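Local atomic coordinates of glutamate--LysW ligase ArgX (Sulfolobus tokodaii, PDB entry 3VPC), a protein that probably catalyses the ATP-dependent joining of glutamate to the C-terminal glutamate of the amino-group carrier protein LysW in arginine biosynthesis. Residues A[235-240]-A[248-253]; A[176-181]-A[188-193]. All blocks are in the same frame, centred on the assembly; numbering follows the deposited sequence.

Interaction 1 (A[235-240]-A[248-253]); sequences SIDILE and VNELND. With ADP (adenosine-5'-diphosphate), chain E.
Ser235 and Asn252 open an antiparallel hairpin at the edge of the ATP-grasp sheet, bonded in both directions: Asn252 N to Ser235 O spans 2.9 Å and Ser235 N to Asn252 O 3.1 Å. Farther along, Asp237 N donates to Glu250 O. Asp237 O receives Asn249 N at 2.7 Å and, weakly, Glu250 N at 3.3 Å, so that Asn249 and Glu250 together face Asp237 in a classic beta bulge.

Apolar contacts fill the face bearing Ile236, Ile238, Val248 and Leu251, which packs on helix 216-229. Ile236 CG2 meets Val248 CG1, while its CG1 branch lies alongside Leu251 CD2 (3.9 Å).

Ser235, Asp237, Glu250 and Asn252 occupy the other face. The side chains of Asp237 and Glu250 run side by side with CB on CB (3.7 Å), their carboxylate planes 56° apart, and a water donates to Asp237 OD2 and weakly to Glu250 OE1. Arg178 pairs with Asp237 and Lys87 with Glu250. From the bulge, Asn249, with CG anti to the backbone N (chi1 -175°), donates from ND2 to ADP O1A at 3.0 Å; OD1 is bonded to Lys127. Asp237, Glu250 and Asn252 bind the two magnesium ions; here Asn252 OD1 accepts from Val254 N. The two acids probably favour cations beside the diphosphate.

Interaction 2 (A[176-181]-A[188-193]); sequences DIRCIA and GCYARN. With ADP (adenosine-5'-diphosphate), chain E.
Cys179 and Cys189 both turn SG beside the backbone N (chi1 -51° and -55°), and the two sulfurs meet in a disulfide. It spans a non-hydrogen-bonded pair of the antiparallel beta hairpin 175-182/185-193, part of the ATP-grasp domain, and ties the two strands covalently on the face that packs against helix 216-229. Ile177 CG2 rests on Cys189 CB on the same face.

Backbone bonds flank these pairs. Asp176 and Arg192 exchange two bonds, the one from Arg192 N to Asp176 O being 2.7 Å long, and Arg178 and Tyr190 exchange another two. Beyond the disulfide the pairing of Ile180 with Gly188 is looser.

The opposite face is polar and turned to the nucleotide. Tyr190 lies alongside Arg178, whose CB sits over one face of the phenol ring, and Arg178 CD approaches Tyr190 OH at 3.6 Å; the guanidinium plane stands 79° from the ring. Arg178 NE is held by Asp237. The Arg178 and Arg192 guanidinium groups overlap with their planes 32° apart, NH2 of Arg178 lying over one face of Arg192 near its rim. The neighbouring carboxylates of Asp176 and Asp237 probably offset the like charges of this pair. Arg192, a probable substrate-binding residue, bends at chi2 and chi3 and reaches back to Asp176, which meets its guanidinium at the edge. In the conformer described, Asp176 OD2 has two partners: a salt bridge to Arg192 NH2 at 2.8 Å and a hydrogen bond received from the ribose hydroxyl O3' of ADP, also at 2.8 Å.

In the fold
Both hairpins belong to one five-stranded antiparallel sheet, in which strands 175-182 and 233-241 are neighbours; the centres of interactions 1 and 2 lie about 8 Å apart. Ile236 N probably bonds to Cys179 O (2.7 Å), joining the backbones, and a salt bridge from Arg178 NE to Asp237 OD1, also 2.7 Å, connects the polar faces. Arg178 thus links a magnesium-binding residue of interaction 1 to the arginine pair of interaction 2. ADP touches both contacts at different points: 248-253 meets the phosphate end, 176-181 the ribose, and 235-240 the adenine, where Leu239 CD1 lies 4.0 Å from C5 of ADP. The polar faces of both contacts border the ADP site.

Interaction 1 (A[235-240]-A[248-253])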
loop_
_atom_site.group_PDB
_atom_site.type_symbol
_atom_site.label_atom_id
_atom_site.label_comp_id
_atom_site.label_asym_id
_atom_site.label_seq_id
_atom_site.Cartn_x
_atom_site.Cartn_y
_atom_site.Cartn_z
ATOM N N SER A 235 10.383 -9.367 26.092
ATOM C CA SER A 235 10.025 -8.243 26.936
ATOM C C SER A 235 8.513 -8.194 27.121
ATOM O O SER A 235 7.748 -8.762 26.315
ATOM C CB SER A 235 10.536 -6.900 26.388
ATOM O OG SER A 235 9.984 -6.622 25.113
ATOM N N ILE A 236 8.100 -7.548 28.205
ATOM C CA ILE A 236 6.697 -7.417 28.559
ATOM C C ILE A 236 6.442 -5.953 28.864
ATOM O O ILE A 236 7.130 -5.362 29.714
ATOM C CB ILE A 236 6.300 -8.272 29.809
ATOM C CG1 ILE A 236 6.847 -9.702 29.713
ATOM C CG2 ILE A 236 4.736 -8.290 29.971
ATOM C CD1 ILE A 236 8.322 -9.893 30.251
ATOM N N ASP A 237 5.477 -5.365 28.157
ATOM C CA ASP A 237 5.045 -4.004 28.432
ATOM C C ASP A 237 3.771 -3.999 29.275
ATOM O O ASP A 237 2.756 -4.643 28.912
ATOM C CB ASP A 237 4.823 -3.203 27.124
ATOM C CG ASP A 237 6.118 -2.944 26.358
ATOM O OD1 ASP A 237 7.213 -3.223 26.889
ATOM O OD2 ASP A 237 6.048 -2.467 25.198
ATOM N N ILE A 238 3.835 -3.264 30.383
ATOM C CA ILE A 238 2.802 -3.208 31.414
ATOM C C ILE A 238 2.273 -1.781 31.607
ATOM O O ILE A 238 3.037 -0.829 31.592
ATOM C CB ILE A 238 3.398 -3.657 32.795
ATOM C CG1 ILE A 238 3.826 -5.135 32.767
ATOM C CG2 ILE A 238 2.422 -3.366 33.946
ATOM C CD1 ILE A 238 2.685 -6.099 32.791
ATOM N N LEU A 239 0.972 -1.637 31.813
ATOM C CA LEU A 239 0.432 -0.348 32.209
ATOM C C LEU A 239 -0.142 -0.451 33.605
ATOM O O LEU A 239 -0.812 -1.425 33.945
ATOM C CB LEU A 239 -0.616 0.173 31.209
ATOM C CG LEU A 239 -0.057 0.386 29.792
ATOM C CD1 LEU A 239 -1.179 0.563 28.795
ATOM C CD2 LEU A 239 0.900 1.572 29.726
ATOM N N GLU A 240 0.133 0.563 34.422
ATOM C CA GLU A 240 -0.535 0.670 35.710
ATOM C C GLU A 240 -1.983 1.112 35.503
ATOM O O GLU A 240 -2.271 1.980 34.673
ATOM C CB GLU A 240 0.215 1.630 36.631
ATOM C CG GLU A 240 1.587 1.109 37.009
ATOM C CD GLU A 240 2.598 2.210 37.302
ATOM O OE1 GLU A 240 2.783 3.114 36.450
ATOM O OE2 GLU A 240 3.228 2.155 38.387
ATOM N N VAL A 248 -1.301 -6.225 31.180
ATOM C CA VAL A 248 -0.310 -6.503 30.150
ATOM C C VAL A 248 -0.754 -5.857 28.849
ATOM O O VAL A 248 -1.868 -6.088 28.388
ATOM C CB VAL A 248 -0.100 -8.018 29.942
ATOM C CG1 VAL A 248 0.991 -8.278 28.862
ATOM C CG2 VAL A 248 0.261 -8.684 31.252
ATOM N N ASN A 249 0.109 -5.025 28.284
ATOM C CA ASN A 249 -0.208 -4.349 27.030
ATOM C C ASN A 249 0.389 -5.029 25.800
ATOM O O ASN A 249 -0.254 -5.096 24.762
ATOM C CB ASN A 249 0.241 -2.891 27.058
ATOM C CG ASN A 249 -0.185 -2.133 25.810
ATOM O OD1 ASN A 249 -1.341 -2.206 25.397
ATOM N ND2 ASN A 249 0.741 -1.429 25.201
ATOM N N GLU A 250 1.617 -5.528 25.925
ATOM C CA GLU A 250 2.399 -6.041 24.794
ATOM C C GLU A 250 3.351 -7.113 25.317
ATOM O O GLU A 250 3.808 -7.015 26.458
ATOM C CB GLU A 250 3.327 -4.938 24.244
ATOM C CG GLU A 250 2.841 -4.112 23.073
ATOM C CD GLU A 250 3.132 -4.801 21.739
ATOM O OE1 GLU A 250 4.264 -4.699 21.212
ATOM O OE2 GLU A 250 2.214 -5.448 21.213
ATOM N N LEU A 251 3.664 -8.104 24.482
ATOM C CA LEU A 251 4.916 -8.856 24.618
ATOM C C LEU A 251 5.754 -8.724 23.348
ATOM O O LEU A 251 5.214 -8.601 22.248
ATOM C CB LEU A 251 4.667 -10.324 24.950
ATOM C CG LEU A 251 4.400 -10.577 26.439
ATOM C CD1 LEU A 251 2.913 -10.698 26.744
ATOM C CD2 LEU A 251 5.176 -11.788 26.932
ATOM N N ASN A 252 7.071 -8.747 23.482
ATOM C CA ASN A 252 7.938 -8.617 22.313
ATOM C C ASN A 252 8.819 -9.844 22.243
ATOM O O ASN A 252 9.488 -10.169 23.226
ATOM C CB ASN A 252 8.798 -7.348 22.391
ATOM C CG ASN A 252 9.531 -7.056 21.089
ATOM O OD1 ASN A 252 9.750 -7.952 20.253
ATOM N ND2 ASN A 252 9.883 -5.773 20.883
ATOM N N ASP A 253 8.792 -10.532 21.099
ATOM C CA ASP A 253 9.559 -11.781 20.929
ATOM C C ASP A 253 11.005 -11.583 20.442
ATOM O O ASP A 253 11.817 -12.509 20.488
ATOM C CB ASP A 253 8.807 -12.725 20.005
ATOM C CG ASP A 253 8.557 -12.110 18.654
ATOM O OD1 ASP A 253 9.427 -12.244 17.769
ATOM O OD2 ASP A 253 7.505 -11.482 18.486
HETATM P PB ADP E . 3.301 -0.272 19.687
HETATM O O1B ADP E . 3.336 -1.795 19.600
HETATM O O2B ADP E . 4.424 0.334 20.527
HETATM O O3B ADP E . 3.256 0.364 18.320
HETATM P PA ADP E . 1.577 0.051 22.009
HETATM O O1A ADP E . 0.263 -0.618 22.383
HETATM O O2A ADP E . 2.868 -0.361 22.736
HETATM O O3A ADP E . 1.880 0.083 20.431
HETATM O "O5'" ADP E . 1.354 1.555 22.491
HETATM C "C5'" ADP E . 2.298 2.592 22.328
HETATM C "C4'" ADP E . 2.094 3.523 23.516
HETATM O "O4'" ADP E . 0.754 4.006 23.608
HETATM C "C3'" ADP E . 2.310 2.777 24.819
HETATM O "O3'" ADP E . 3.670 2.935 25.158
HETATM C "C2'" ADP E . 1.465 3.496 25.819
HETATM O "O2'" ADP E . 2.153 4.702 26.203
HETATM C "C1'" ADP E . 0.308 3.969 24.964
HETATM N N9 ADP E . -0.899 3.117 25.048
HETATM C C8 ADP E . -1.187 2.052 24.260
HETATM N N7 ADP E . -2.394 1.539 24.587
HETATM C C5 ADP E . -2.890 2.280 25.598
HETATM C C6 ADP E . -4.135 2.284 26.404
HETATM N N6 ADP E . -5.092 1.354 26.182
HETATM N N1 ADP E . -4.283 3.238 27.360
HETATM C C2 ADP E . -3.317 4.169 27.571
HETATM N N3 ADP E . -2.165 4.234 26.873
HETATM C C4 ADP E . -1.906 3.334 25.881
HETATM O O HOH W 1 7.011 -4.600 23.066
#

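Interaction 2 (A[176-181]-A[188-193])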
loop_
_atom_site.group_PDB
_atom_site.type_symbol
_atom_site.label_atom_id
_atom_site.label_comp_id
_atom_site.label_asym_id
_atom_site.label_seq_id
_atom_site.Cartn_x
_atom_site.Cartn_y
_atom_site.Cartn_z
ATOM N N ASP A 176 4.993 3.965 31.004
ATOM C CA ASP A 176 4.998 2.553 30.606
ATOM C C ASP A 176 5.998 1.807 31.476
ATOM O O ASP A 176 7.041 2.359 31.860
ATOM C CB ASP A 176 5.425 2.397 29.138
ATOM C CG ASP A 176 4.812 1.164 28.461
ATOM O OD1 ASP A 176 4.613 0.112 29.112
ATOM O OD2 ASP A 176 4.524 1.249 27.249
ATOM N N ILE A 177 5.692 0.554 31.783
ATOM C CA ILE A 177 6.667 -0.290 32.453
ATOM C C ILE A 177 7.093 -1.373 31.466
ATOM O O ILE A 177 6.248 -2.007 30.821
ATOM C CB ILE A 177 6.136 -0.892 33.775
ATOM C CG1 ILE A 177 5.859 0.216 34.812
ATOM C CG2 ILE A 177 7.144 -1.914 34.331
ATOM C CD1 ILE A 177 5.142 -0.264 36.093
ATOM N N ARG A 178 8.403 -1.549 31.301
ATOM C CA ARG A 178 8.908 -2.606 30.453
ATOM C C ARG A 178 9.743 -3.584 31.270
ATOM O O ARG A 178 10.630 -3.179 32.040
ATOM C CB ARG A 178 9.710 -2.036 29.279
ATOM C CG ARG A 178 10.429 -3.112 28.448
ATOM C CD ARG A 178 10.825 -2.613 27.082
ATOM N NE ARG A 178 9.653 -2.220 26.326
ATOM C CZ ARG A 178 9.672 -1.558 25.176
ATOM N NH1 ARG A 178 10.830 -1.194 24.621
ATOM N NH2 ARG A 178 8.522 -1.252 24.577
ATOM N N CYS A 179 9.458 -4.871 31.107
ATOM C CA CYS A 179 10.190 -5.908 31.811
ATOM C C CYS A 179 10.786 -6.883 30.814
ATOM O O CYS A 179 10.312 -6.976 29.664
ATOM C CB CYS A 179 9.262 -6.640 32.800
ATOM S SG CYS A 179 8.323 -5.564 33.907
ATOM N N ILE A 180 11.832 -7.596 31.235
ATOM C CA ILE A 180 12.383 -8.681 30.439
ATOM C C ILE A 180 12.474 -9.955 31.262
ATOM O O ILE A 180 12.856 -9.931 32.446
ATOM C CB ILE A 180 13.791 -8.349 29.837
ATOM C CG1 ILE A 180 13.665 -7.240 28.791
ATOM C CG2 ILE A 180 14.426 -9.581 29.188
ATOM C CD1 ILE A 180 14.960 -6.947 28.018
ATOM N N ALA A 181 12.138 -11.068 30.620
ATOM C CA ALA A 181 12.230 -12.371 31.260
ATOM C C ALA A 181 13.026 -13.312 30.379
ATOM O O ALA A 181 12.960 -13.251 29.132
ATOM C CB ALA A 181 10.834 -12.941 31.529
ATOM N N GLY A 188 13.948 -8.073 35.589
ATOM C CA GLY A 188 13.706 -6.762 36.179
ATOM C C GLY A 188 12.855 -5.926 35.239
ATOM O O GLY A 188 12.460 -6.394 34.167
ATOM N N CYS A 189 12.588 -4.689 35.652
ATOM C CA CYS A 189 11.704 -3.774 34.945
ATOM C C CYS A 189 12.216 -2.344 35.071
ATOM O O CYS A 189 12.936 -2.007 36.027
ATOM C CB CYS A 189 10.269 -3.822 35.519
ATOM S SG CYS A 189 9.472 -5.457 35.589
ATOM N N TYR A 190 11.823 -1.499 34.123
ATOM C CA TYR A 190 12.054 -0.060 34.244
ATOM C C TYR A 190 10.818 0.665 33.720
ATOM O O TYR A 190 9.959 0.040 33.086
ATOM C CB TYR A 190 13.329 0.367 33.496
ATOM C CG TYR A 190 13.250 0.303 31.984
ATOM C CD1 TYR A 190 13.572 -0.863 31.303
ATOM C CD2 TYR A 190 12.873 1.424 31.233
ATOM C CE1 TYR A 190 13.505 -0.934 29.910
ATOM C CE2 TYR A 190 12.806 1.369 29.829
ATOM C CZ TYR A 190 13.121 0.178 29.181
ATOM O OH TYR A 190 13.066 0.088 27.811
ATOM N N ALA A 191 10.721 1.963 34.002
ATOM C CA ALA A 191 9.629 2.788 33.492
ATOM C C ALA A 191 10.066 3.693 32.348
ATOM O O ALA A 191 11.211 4.165 32.301
ATOM C CB ALA A 191 8.998 3.607 34.613
ATOM N N ARG A 192 9.145 3.916 31.414
ATOM C CA ARG A 192 9.313 4.911 30.352
ATOM C C ARG A 192 8.210 5.940 30.572
ATOM O O ARG A 192 7.028 5.621 30.438
ATOM C CB ARG A 192 9.149 4.258 28.974
ATOM C CG ARG A 192 9.884 2.933 28.793
ATOM C CD ARG A 192 9.036 1.914 28.018
ATOM N NE ARG A 192 9.136 2.119 26.575
ATOM C CZ ARG A 192 8.197 1.801 25.686
ATOM N NH1 ARG A 192 8.419 2.039 24.398
ATOM N NH2 ARG A 192 7.044 1.248 26.064
ATOM N N ASN A 193 8.589 7.165 30.934
ATOM C CA ASN A 193 7.611 8.213 31.204
ATOM C C ASN A 193 7.156 8.954 29.951
ATOM O O ASN A 193 7.924 9.140 29.012
ATOM C CB ASN A 193 8.126 9.197 32.262
ATOM C CG ASN A 193 8.396 8.532 33.594
ATOM O OD1 ASN A 193 7.605 8.651 34.529
ATOM N ND2 ASN A 193 9.521 7.829 33.691
HETATM P PB ADP E . 3.301 -0.272 19.687
HETATM O O1B ADP E . 3.336 -1.795 19.600
HETATM O O2B ADP E . 4.424 0.334 20.527
HETATM O O3B ADP E . 3.256 0.364 18.320
HETATM P PA ADP E . 1.577 0.051 22.009
HETATM O O1A ADP E . 0.263 -0.618 22.383
HETATM O O2A ADP E . 2.868 -0.361 22.736
HETATM O O3A ADP E . 1.880 0.083 20.431
HETATM O "O5'" ADP E . 1.354 1.555 22.491
HETATM C "C5'" ADP E . 2.298 2.592 22.328
HETATM C "C4'" ADP E . 2.094 3.523 23.516
HETATM O "O4'" ADP E . 0.754 4.006 23.608
HETATM C "C3'" ADP E . 2.310 2.777 24.819
HETATM O "O3'" ADP E . 3.670 2.935 25.158
HETATM C "C2'" ADP E . 1.465 3.496 25.819
HETATM O "O2'" ADP E . 2.153 4.702 26.203
HETATM C "C1'" ADP E . 0.308 3.969 24.964
HETATM N N9 ADP E . -0.899 3.117 25.048
HETATM C C8 ADP E . -1.187 2.052 24.260
HETATM N N7 ADP E . -2.394 1.539 24.587
HETATM C C5 ADP E . -2.890 2.280 25.598
HETATM C C6 ADP E . -4.135 2.284 26.404
HETATM N N6 ADP E . -5.092 1.354 26.182
HETATM N N1 ADP E . -4.283 3.238 27.360
HETATM C C2 ADP E . -3.317 4.169 27.571
HETATM N N3 ADP E . -2.165 4.234 26.873
HETATM C C4 ADP E . -1.906 3.334 25.881
#